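Local coordinates for CT398 (Chlamydia trachomatis, PDB 4ILO), which is of unknown function but, with its long coiled-coil hairpin and C4-type zinc ribbon domain, may bind DNA or RNA, at residues Q212-N215 / L216-Q220; A144-E147 / E148-N152; K68-Q71 / E72-Q76. All blocks are in the same frame, centred on the assembly; numbering follows the deposited sequence.

Contact 1: Q212-N215 / L216-Q220; sequences QHEN and LVRKQ. With EDO (1,2-ethanediol), chain D.
The short helix 211-219 of the C4-type zinc ribbon domain brings Glu214 and Arg218 together one turn apart, and sets His213 beside Leu216. Glu214 and Arg218 run side by side and point the same way. The carboxylate oxygen Glu214 OE2 stands at the edge of the guanidinium, near its plane, but the salt bridge to Arg218 NH2 is long at 3.7 Å. The carboxylate and guanidinium planes are turned 31° from each other. The main partner of Glu214 OE2 is Arg200, and Arg218 adds a longer, weaker attraction, both probably stabilising the negative charge of the buried carboxylate; Trp235 touches both Glu214 and Arg218. The backbones of the pair are joined by a bond from Arg218 N to Glu214 O, 3.0 Å long and nearly straight, with an N-H...O angle of 171°.

In this zinc ribbon the metal is held by Cys202, Cys205, Cys226 and Cys229, and the His213 side chain lies about 9 Å from the zinc ion. With CG anti to the backbone N (chi1 -153°), the His213 ring swings to strand 224-225, where NE2 is hydrogen-bonded to Phe225 O. Its ND1 lies 3.9 Å from Leu216 CD1, the methyl approaching the ring obliquely. Val217 touches Val224 of the same strand, while its CG2 rests 3.3 Å from His213 O. At the far end, Gln220 leaves the helix with positive phi. There a 1,2-ethanediol, probably from the crystallisation liquor, donates through O1 to Val217 O at 3.0 Å and also bonds to Val224 N and Leu233 O.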
ATOM      1  N   GLN A 212     -38.390   2.892  37.328  1.00 29.76           N
ATOM      2  CA  GLN A 212     -37.971   4.127  37.973  1.00 31.11           C
ATOM      3  C   GLN A 212     -37.138   4.990  37.028  1.00 36.36           C
ATOM      4  O   GLN A 212     -37.343   6.212  36.942  1.00 31.12           O
ATOM      5  CB  GLN A 212     -37.161   3.782  39.213  1.00 31.38           C
ATOM      6  CG  GLN A 212     -36.148   4.849  39.518  1.00 48.68           C
ATOM      7  CD  GLN A 212     -35.595   4.743  40.915  1.00 52.00           C
ATOM      8  OE1 GLN A 212     -34.776   3.860  41.209  1.00 51.02           O
ATOM      9  NE2 GLN A 212     -36.046   5.646  41.796  1.00 46.58           N
ATOM     10  N   HIS A 213     -36.188   4.360  36.307  1.00 31.68           N
ATOM     11  CA  HIS A 213     -35.294   5.103  35.428  1.00 29.97           C
ATOM     12  C   HIS A 213     -36.061   5.696  34.255  1.00 25.92           C
ATOM     13  O   HIS A 213     -35.798   6.830  33.838  1.00 31.27           O
ATOM     14  CB  HIS A 213     -34.149   4.197  34.956  1.00 27.34           C
ATOM     15  CG  HIS A 213     -32.897   4.945  34.622  1.00 24.01           C
ATOM     16  ND1 HIS A 213     -32.140   5.592  35.578  1.00 26.42           N
ATOM     17  CD2 HIS A 213     -32.298   5.197  33.434  1.00 23.35           C
ATOM     18  CE1 HIS A 213     -31.113   6.188  34.998  1.00 26.28           C
ATOM     19  NE2 HIS A 213     -31.185   5.963  33.696  1.00 34.09           N
ATOM     20  N   GLU A 214     -37.027   4.958  33.719  1.00 27.40           N
ATOM     21  CA  GLU A 214     -37.881   5.528  32.687  1.00 31.99           C
ATOM     22  C   GLU A 214     -38.631   6.752  33.215  1.00 35.68           C
ATOM     23  O   GLU A 214     -38.673   7.797  32.551  1.00 32.02           O
ATOM     24  CB  GLU A 214     -38.849   4.466  32.165  1.00 31.91           C
ATOM     25  CG  GLU A 214     -39.863   5.034  31.206  1.00 42.36           C
ATOM     26  CD  GLU A 214     -40.661   3.961  30.470  1.00 53.71           C
ATOM     27  OE1 GLU A 214     -40.564   2.748  30.823  1.00 51.89           O
ATOM     28  OE2 GLU A 214     -41.390   4.355  29.533  1.00 54.30           O
ATOM     29  N   ASN A 215     -39.208   6.652  34.420  1.00 31.43           N
ATOM     30  CA  ASN A 215     -39.823   7.823  35.036  1.00 40.02           C
ATOM     31  C   ASN A 215     -38.877   9.018  34.998  1.00 40.72           C
ATOM     32  O   ASN A 215     -39.259  10.114  34.567  1.00 28.36           O
ATOM     33  CB  ASN A 215     -40.278   7.508  36.467  1.00 41.95           C
ATOM     34  CG  ASN A 215     -41.520   6.604  36.500  1.00 45.06           C
ATOM     35  OD1 ASN A 215     -42.349   6.637  35.585  1.00 39.28           O
ATOM     36  ND2 ASN A 215     -41.646   5.788  37.552  1.00 44.68           N
ATOM     37  N   LEU A 216     -37.618   8.812  35.411  1.00 26.92           N
ATOM     38  CA  LEU A 216     -36.653   9.907  35.411  1.00 26.02           C
ATOM     39  C   LEU A 216     -36.487  10.512  34.023  1.00 34.35           C
ATOM     40  O   LEU A 216     -36.406  11.736  33.885  1.00 25.71           O
ATOM     41  CB  LEU A 216     -35.292   9.423  35.922  1.00 25.08           C
ATOM     42  CG  LEU A 216     -35.154   9.025  37.398  1.00 25.38           C
ATOM     43  CD1 LEU A 216     -33.748   8.467  37.636  1.00 30.82           C
ATOM     44  CD2 LEU A 216     -35.415  10.219  38.283  1.00 25.75           C
ATOM     45  N   VAL A 217     -36.394   9.669  32.979  1.00 29.04           N
ATOM     46  CA  VAL A 217     -36.162  10.197  31.634  1.00 27.68           C
ATOM     47  C   VAL A 217     -37.353  11.032  31.178  1.00 26.43           C
ATOM     48  O   VAL A 217     -37.191  12.102  30.582  1.00 26.76           O
ATOM     49  CB  VAL A 217     -35.855   9.062  30.630  1.00 27.99           C
ATOM     50  CG1 VAL A 217     -35.694   9.635  29.243  1.00 25.00           C
ATOM     51  CG2 VAL A 217     -34.612   8.271  31.062  1.00 24.08           C
ATOM     52  N   ARG A 218     -38.562  10.536  31.410  1.00 27.58           N
ATOM     53  CA  ARG A 218     -39.756  11.272  31.005  1.00 38.59           C
ATOM     54  C   ARG A 218     -39.840  12.674  31.619  1.00 40.37           C
ATOM     55  O   ARG A 218     -40.407  13.589  30.991  1.00 36.52           O
ATOM     56  CB  ARG A 218     -40.995  10.477  31.395  1.00 37.02           C
ATOM     57  CG  ARG A 218     -41.144   9.240  30.542  1.00 49.36           C
ATOM     58  CD  ARG A 218     -42.530   9.166  29.998  1.00 48.31           C
ATOM     59  NE  ARG A 218     -43.004   7.800  29.914  1.00 43.34           N
ATOM     60  CZ  ARG A 218     -44.222   7.478  29.501  1.00 46.62           C
ATOM     61  NH1 ARG A 218     -45.093   8.432  29.153  1.00 42.33           N
ATOM     62  NH2 ARG A 218     -44.568   6.200  29.442  1.00 54.42           N
ATOM     63  N   LYS A 219     -39.343  12.866  32.851  1.00 36.71           N
ATOM     64  CA  LYS A 219     -39.487  14.194  33.456  1.00 43.82           C
ATOM     65  C   LYS A 219     -38.780  15.245  32.609  1.00 36.39           C
ATOM     66  O   LYS A 219     -39.218  16.396  32.551  1.00 32.34           O
ATOM     67  CB  LYS A 219     -39.014  14.214  34.916  1.00 49.51           C
ATOM     68  CG  LYS A 219     -39.693  13.163  35.818  1.00 51.50           C
ATOM     69  CD  LYS A 219     -39.750  13.554  37.332  1.00 53.35           C
ATOM     70  CE  LYS A 219     -38.427  13.318  38.076  1.00 44.69           C
ATOM     71  NZ  LYS A 219     -37.700  14.592  38.421  1.00 47.77           N
ATOM     72  N   GLN A 220     -37.731  14.858  31.882  1.00 35.59           N
ATOM     73  CA  GLN A 220     -37.121  15.762  30.920  1.00 36.82           C
ATOM     74  C   GLN A 220     -36.619  17.029  31.604  1.00 41.42           C
ATOM     75  O   GLN A 220     -36.518  18.088  30.976  1.00 36.38           O
ATOM     76  CB  GLN A 220     -38.123  16.100  29.812  1.00 49.41           C
ATOM     77  CG  GLN A 220     -37.546  16.782  28.595  1.00 56.39           C
ATOM     78  CD  GLN A 220     -38.267  16.376  27.316  1.00 62.72           C
ATOM     79  OE1 GLN A 220     -39.182  15.543  27.335  1.00 63.05           O
ATOM     80  NE2 GLN A 220     -37.845  16.953  26.196  1.00 62.95           N
TER
HETATM   81  C1  EDO D 302     -33.876  13.199  29.857  1.00 31.80           C
HETATM   82  O1  EDO D 302     -35.042  13.645  29.156  1.00 29.47           O
HETATM   83  C2  EDO D 302     -32.671  13.742  29.110  1.00 27.40           C
HETATM   84  O2  EDO D 302     -31.549  12.950  29.501  1.00 23.16           O

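Contact 2: A144-E147 / E148-N152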
ATOM      1  N   ALA A 144      -7.513   4.361 -14.856  1.00 25.57           N
ATOM      2  CA  ALA A 144      -8.878   4.881 -14.786  1.00 31.26           C
ATOM      3  C   ALA A 144      -9.474   4.646 -13.413  1.00 25.35           C
ATOM      4  O   ALA A 144     -10.290   5.443 -12.922  1.00 35.29           O
ATOM      5  CB  ALA A 144      -9.751   4.205 -15.848  1.00 37.20           C
ATOM      6  N   ILE A 145      -9.083   3.551 -12.780  1.00 32.04           N
ATOM      7  CA  ILE A 145      -9.608   3.240 -11.461  1.00 30.13           C
ATOM      8  C   ILE A 145      -9.026   4.203 -10.441  1.00 30.45           C
ATOM      9  O   ILE A 145      -9.751   4.756  -9.608  1.00 28.32           O
ATOM     10  CB  ILE A 145      -9.320   1.756 -11.156  1.00 37.30           C
ATOM     11  CG1 ILE A 145     -10.217   0.920 -12.075  1.00 45.38           C
ATOM     12  CG2 ILE A 145      -9.582   1.418  -9.694  1.00 36.86           C
ATOM     13  CD1 ILE A 145      -9.741  -0.452 -12.364  1.00 43.71           C
ATOM     14  N   GLU A 146      -7.721   4.478 -10.542  1.00 31.05           N
ATOM     15  CA  GLU A 146      -7.091   5.361  -9.572  1.00 31.27           C
ATOM     16  C   GLU A 146      -7.662   6.750  -9.660  1.00 24.98           C
ATOM     17  O   GLU A 146      -7.850   7.413  -8.632  1.00 25.38           O
ATOM     18  CB  GLU A 146      -5.596   5.456  -9.808  1.00 34.99           C
ATOM     19  CG  GLU A 146      -4.831   4.177  -9.571  1.00 38.98           C
ATOM     20  CD  GLU A 146      -3.403   4.284 -10.104  1.00 48.05           C
ATOM     21  OE1 GLU A 146      -2.959   3.349 -10.804  1.00 52.04           O
ATOM     22  OE2 GLU A 146      -2.746   5.323  -9.841  1.00 50.88           O
ATOM     23  N   GLU A 147      -7.888   7.246 -10.873  1.00 32.64           N
ATOM     24  CA  GLU A 147      -8.400   8.598 -10.961  1.00 31.11           C
ATOM     25  C   GLU A 147      -9.831   8.659 -10.445  1.00 36.68           C
ATOM     26  O   GLU A 147     -10.229   9.647  -9.805  1.00 34.39           O
ATOM     27  CB  GLU A 147      -8.263   9.153 -12.378  1.00 36.46           C
ATOM     28  CG  GLU A 147      -7.336  10.398 -12.452  1.00 49.19           C
ATOM     29  CD  GLU A 147      -7.747  11.548 -11.505  1.00 75.06           C
ATOM     30  OE1 GLU A 147      -8.891  12.072 -11.613  1.00 69.37           O
ATOM     31  OE2 GLU A 147      -6.907  11.937 -10.649  1.00 77.03           O
ATOM     32  N   GLU A 148     -10.612   7.602 -10.674  1.00 36.93           N
ATOM     33  CA  GLU A 148     -11.967   7.605 -10.143  1.00 39.80           C
ATOM     34  C   GLU A 148     -11.957   7.541  -8.618  1.00 39.95           C
ATOM     35  O   GLU A 148     -12.817   8.137  -7.956  1.00 33.19           O
ATOM     36  CB  GLU A 148     -12.770   6.452 -10.739  1.00 42.22           C
ATOM     37  CG  GLU A 148     -14.133   6.302 -10.069  1.00 47.51           C
ATOM     38  CD  GLU A 148     -14.923   5.131 -10.608  1.00 58.48           C
ATOM     39  OE1 GLU A 148     -14.646   4.719 -11.769  1.00 63.89           O
ATOM     40  OE2 GLU A 148     -15.813   4.635  -9.867  1.00 60.98           O
ATOM     41  N   ILE A 149     -11.003   6.805  -8.038  1.00 33.86           N
ATOM     42  CA  ILE A 149     -10.895   6.788  -6.585  1.00 34.89           C
ATOM     43  C   ILE A 149     -10.524   8.170  -6.071  1.00 29.19           C
ATOM     44  O   ILE A 149     -11.060   8.630  -5.058  1.00 28.50           O
ATOM     45  CB  ILE A 149      -9.881   5.726  -6.111  1.00 24.26           C
ATOM     46  CG1 ILE A 149     -10.451   4.315  -6.315  1.00 23.72           C
ATOM     47  CG2 ILE A 149      -9.605   5.950  -4.611  1.00 24.29           C
ATOM     48  CD1 ILE A 149      -9.390   3.166  -6.289  1.00 25.87           C
ATOM     49  N   ARG A 150      -9.562   8.840  -6.729  1.00 32.08           N
ATOM     50  CA  ARG A 150      -9.100  10.130  -6.222  1.00 33.61           C
ATOM     51  C   ARG A 150     -10.203  11.172  -6.322  1.00 35.41           C
ATOM     52  O   ARG A 150     -10.328  12.040  -5.447  1.00 36.66           O
ATOM     53  CB  ARG A 150      -7.835  10.610  -6.948  1.00 33.75           C
ATOM     54  CG  ARG A 150      -6.570   9.762  -6.716  1.00 34.93           C
ATOM     55  CD  ARG A 150      -5.303  10.452  -7.243  1.00 39.57           C
ATOM     56  NE  ARG A 150      -4.293   9.494  -7.706  1.00 51.02           N
ATOM     57  CZ  ARG A 150      -4.112   9.119  -8.981  1.00 55.24           C
ATOM     58  NH1 ARG A 150      -4.858   9.618  -9.976  1.00 56.30           N
ATOM     59  NH2 ARG A 150      -3.162   8.241  -9.273  1.00 58.03           N
ATOM     60  N   GLU A 151     -11.017  11.100  -7.377  1.00 34.12           N
ATOM     61  CA  GLU A 151     -12.142  12.020  -7.474  1.00 39.29           C
ATOM     62  C   GLU A 151     -13.173  11.756  -6.382  1.00 42.05           C
ATOM     63  O   GLU A 151     -13.809  12.697  -5.886  1.00 39.58           O
ATOM     64  CB  GLU A 151     -12.780  11.946  -8.862  1.00 44.98           C
ATOM     65  CG  GLU A 151     -13.842  13.036  -9.113  1.00 50.55           C
ATOM     66  CD  GLU A 151     -13.241  14.441  -9.174  1.00 53.86           C
ATOM     67  OE1 GLU A 151     -12.175  14.578  -9.823  1.00 42.02           O
ATOM     68  OE2 GLU A 151     -13.830  15.389  -8.577  1.00 62.67           O
ATOM     69  N   ASN A 152     -13.359  10.492  -5.994  1.00 41.56           N
ATOM     70  CA  ASN A 152     -14.293  10.206  -4.908  1.00 37.01           C
ATOM     71  C   ASN A 152     -13.788  10.803  -3.601  1.00 31.26           C
ATOM     72  O   ASN A 152     -14.549  11.436  -2.866  1.00 42.26           O
ATOM     73  CB  ASN A 152     -14.524   8.694  -4.777  1.00 39.03           C
ATOM     74  CG  ASN A 152     -15.443   8.119  -5.887  1.00 46.82           C
ATOM     75  OD1 ASN A 152     -15.569   8.688  -6.987  1.00 47.48           O
ATOM     76  ND2 ASN A 152     -16.073   6.982  -5.596  1.00 46.01           N
TER
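Glu148 meets the preceding turn through its backbone, Glu148 N donating to Ala144 O at 3.1 Å, and its CB rests over the same carbonyl oxygen. Ile149 follows with a bond from its N to Ile145 O; its CD1 reaches 3.8 Å from Ile145 CG2, and on the helix 2-86 side the Ile149 side chain packs on His31 and Leu35. Arg150 then divides its guanidinium between two acids. Its NH2 forms a 3.0 Å salt bridge with Glu146 OE2, the two chains lying alongside with their flat ends 78° apart, while Glu146 CB covers one guanidinium face. From across, at about a right angle, Glu147 OE2 takes a hydrogen bond from Arg150 NH1 at 3.2 Å, in the guanidinium plane and on the anti side of the carboxylate. The bend of Glu147 at chi2 (-55°) brings the acid to this edge. Outside the segments, Glu146 OE1 is held by Ser142 and Lys42. Glu151 N donates to Glu147 O at 2.9 Å; the two carboxylates lie near each other, and Arg154, bridging to both, probably offsets their charge. The result is an i to i+3 and i to i+4 salt-bridge network on a long coiled-coil helix.

Contact 3: K68-Q71 / E72-Q76; sequences KRIQ and EISDQ
Gln71 and Asp75 are joined twice across one turn of helix, once through their side chains and once through the backbone. In the side-chain bond Gln71 NE2 donates to Asp75 OD1 at 3.0 Å, with a bent N-H...O angle of 139°. The acceptor lies in the plane of the Gln71 amide, yet the donor comes from above the plane of the Asp75 carboxylate. A bend at chi2 (50°) turns the glutamine onward along the helix, carrying its amide to the aspartate. This link is a neutral donor serving an acceptor that is probably charged, an i to i+4 pair on an exposed part of the helix.

A second side-chain bond turns inward on the backbone. Ser74 OG donates to Ile70 O at 3.1 Å, approaching from above the carbonyl plane, because the hydroxyl sits anti to its own carbonyl carbon (chi1 -63°) and so beside the preceding turn. Ile70 O therefore accepts two hydrogens, the other from Ser74 N at 2.9 Å and nearly in line with the carbonyl.

The remaining backbone bonds are ordinary i to i+4 helix bonds: Glu72 N to Lys68 O at 2.9 Å, Ile73 N to Arg69 O at 3.0 Å, and Asp75 N to Gln71 O at 2.9 Å.

Ile73 CG1 lies against the backbone oxygen Arg69 O, 3.5 Å away. The isoleucines also serve the hairpin: Ile70 packs on Leu110 and Leu114, and Ile73 on Leu110, all of helix 90-171, while Arg69 also touches Leu110. Arg107 of that helix bonds through NH1 to Ser74 OG, adding a polar tie between helices 2-86 and 90-171.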
ATOM      1  N   LYS A  68      36.911 -11.117 -24.112  1.00 13.93           N
ATOM      2  CA  LYS A  68      38.209 -10.473 -24.219  1.00 16.29           C
ATOM      3  C   LYS A  68      39.322 -11.438 -23.812  1.00 21.10           C
ATOM      4  O   LYS A  68      40.358 -11.507 -24.476  1.00 15.24           O
ATOM      5  CB  LYS A  68      38.202  -9.248 -23.313  1.00 20.23           C
ATOM      6  CG  LYS A  68      39.486  -8.467 -23.255  1.00 29.09           C
ATOM      7  CD  LYS A  68      39.670  -7.822 -21.867  1.00 37.53           C
ATOM      8  CE  LYS A  68      41.008  -7.063 -21.752  1.00 45.42           C
ATOM      9  NZ  LYS A  68      41.190  -6.117 -22.897  1.00 48.43           N
ATOM     10  N   ARG A  69      39.104 -12.201 -22.732  1.00 17.11           N
ATOM     11  CA  ARG A  69      40.083 -13.175 -22.277  1.00 16.47           C
ATOM     12  C   ARG A  69      40.169 -14.351 -23.243  1.00 19.59           C
ATOM     13  O   ARG A  69      41.248 -14.918 -23.427  1.00 19.64           O
ATOM     14  CB  ARG A  69      39.712 -13.700 -20.898  1.00 17.79           C
ATOM     15  CG  ARG A  69      39.436 -12.650 -19.805  1.00 27.85           C
ATOM     16  CD  ARG A  69      39.044 -13.347 -18.466  1.00 60.13           C
ATOM     17  NE  ARG A  69      40.144 -14.190 -17.962  1.00 68.43           N
ATOM     18  CZ  ARG A  69      40.019 -15.205 -17.098  1.00 65.98           C
ATOM     19  NH1 ARG A  69      38.820 -15.545 -16.630  1.00 67.11           N
ATOM     20  NH2 ARG A  69      41.102 -15.894 -16.711  1.00 60.14           N
ATOM     21  N   ILE A  70      39.044 -14.767 -23.843  1.00 10.00           N
ATOM     22  CA  ILE A  70      39.111 -15.814 -24.856  1.00  9.52           C
ATOM     23  C   ILE A  70      39.970 -15.339 -26.015  1.00  9.56           C
ATOM     24  O   ILE A  70      40.908 -16.027 -26.457  1.00 10.49           O
ATOM     25  CB  ILE A  70      37.711 -16.245 -25.296  1.00  9.41           C
ATOM     26  CG1 ILE A  70      37.052 -17.025 -24.164  1.00  9.48           C
ATOM     27  CG2 ILE A  70      37.792 -17.140 -26.547  1.00 11.23           C
ATOM     28  CD1 ILE A  70      35.575 -17.163 -24.364  1.00  9.62           C
ATOM     29  N   GLN A  71      39.731 -14.101 -26.438  1.00 10.11           N
ATOM     30  CA  GLN A  71      40.527 -13.488 -27.495  1.00 10.50           C
ATOM     31  C   GLN A  71      42.013 -13.520 -27.158  1.00 16.79           C
ATOM     32  O   GLN A  71      42.863 -13.858 -27.999  1.00 16.16           O
ATOM     33  CB  GLN A  71      40.070 -12.043 -27.702  1.00 11.40           C
ATOM     34  CG  GLN A  71      40.566 -11.452 -29.001  1.00 22.93           C
ATOM     35  CD  GLN A  71      40.288 -12.356 -30.176  1.00 24.25           C
ATOM     36  OE1 GLN A  71      39.128 -12.537 -30.579  1.00 36.52           O
ATOM     37  NE2 GLN A  71      41.352 -12.960 -30.727  1.00 27.32           N
ATOM     38  N   GLU A  72      42.346 -13.120 -25.937  1.00 12.05           N
ATOM     39  CA  GLU A  72      43.732 -13.072 -25.523  1.00 14.07           C
ATOM     40  C   GLU A  72      44.374 -14.475 -25.536  1.00 17.60           C
ATOM     41  O   GLU A  72      45.530 -14.633 -25.939  1.00 10.86           O
ATOM     42  CB  GLU A  72      43.798 -12.438 -24.142  1.00 12.28           C
ATOM     43  CG  GLU A  72      45.162 -12.565 -23.500  1.00 20.96           C
ATOM     44  CD  GLU A  72      46.242 -11.867 -24.337  1.00 44.49           C
ATOM     45  OE1 GLU A  72      47.395 -12.375 -24.411  1.00 46.61           O
ATOM     46  OE2 GLU A  72      45.921 -10.807 -24.934  1.00 53.33           O
ATOM     47  N   ILE A  73      43.667 -15.500 -25.070  1.00 14.10           N
ATOM     48  CA  ILE A  73      44.265 -16.831 -25.110  1.00 14.53           C
ATOM     49  C   ILE A  73      44.446 -17.294 -26.558  1.00  9.55           C
ATOM     50  O   ILE A  73      45.460 -17.941 -26.917  1.00  9.43           O
ATOM     51  CB  ILE A  73      43.426 -17.816 -24.271  1.00 12.31           C
ATOM     52  CG1 ILE A  73      43.512 -17.448 -22.803  1.00 19.90           C
ATOM     53  CG2 ILE A  73      43.956 -19.239 -24.423  1.00 13.06           C
ATOM     54  CD1 ILE A  73      42.778 -18.436 -21.894  1.00 24.49           C
ATOM     55  N   SER A  74      43.460 -16.999 -27.396  1.00  9.03           N
ATOM     56  CA  SER A  74      43.526 -17.369 -28.811  1.00  8.91           C
ATOM     57  C   SER A  74      44.724 -16.728 -29.487  1.00 12.06           C
ATOM     58  O   SER A  74      45.454 -17.404 -30.220  1.00 12.91           O
ATOM     59  CB  SER A  74      42.228 -17.009 -29.541  1.00  8.96           C
ATOM     60  OG  SER A  74      41.128 -17.762 -28.988  1.00  8.83           O
ATOM     61  N   ASP A  75      44.990 -15.450 -29.201  1.00 14.82           N
ATOM     62  CA  ASP A  75      46.173 -14.813 -29.784  1.00 15.23           C
ATOM     63  C   ASP A  75      47.452 -15.424 -29.235  1.00 16.32           C
ATOM     64  O   ASP A  75      48.457 -15.480 -29.933  1.00 18.12           O
ATOM     65  CB  ASP A  75      46.251 -13.318 -29.495  1.00 19.21           C
ATOM     66  CG  ASP A  75      45.086 -12.535 -30.073  1.00 26.70           C
ATOM     67  OD1 ASP A  75      44.374 -13.043 -30.987  1.00 25.46           O
ATOM     68  OD2 ASP A  75      44.897 -11.399 -29.581  1.00 26.11           O
ATOM     69  N   GLN A  76      47.444 -15.836 -27.981  1.00 14.03           N
ATOM     70  CA  GLN A  76      48.648 -16.402 -27.412  1.00 13.08           C
ATOM     71  C   GLN A  76      48.925 -17.784 -28.001  1.00 12.27           C
ATOM     72  O   GLN A  76      50.073 -18.139 -28.237  1.00 12.39           O
ATOM     73  CB  GLN A  76      48.470 -16.489 -25.896  1.00 17.78           C
ATOM     74  CG  GLN A  76      49.747 -16.857 -25.190  1.00 37.96           C
ATOM     75  CD  GLN A  76      50.909 -15.930 -25.585  1.00 48.53           C
ATOM     76  OE1 GLN A  76      50.775 -14.684 -25.590  1.00 52.02           O
ATOM     77  NE2 GLN A  76      52.043 -16.537 -25.945  1.00 44.21           N
TER

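How the contacts relate
All three contacts are local turns of helix, spread along an elongated molecule. Contact 3 lies on helix 2-86 and contact 2 on helix 90-171, the two consecutive helices of the coiled-coil hairpin; their centres are 60 Å apart, with nearest atoms about 44 Å apart. Each sends side chains onto the other's helix, so both belong to the same paired structure without touching. Contact 1 belongs to the zinc ribbon domain, its centre 51 Å from that of contact 2 and 103 Å from that of contact 3, on the opposite side of the chain's centre from the latter. Contact 1 is the one near the zinc ion, which is about 9 Å from the His213 side chain.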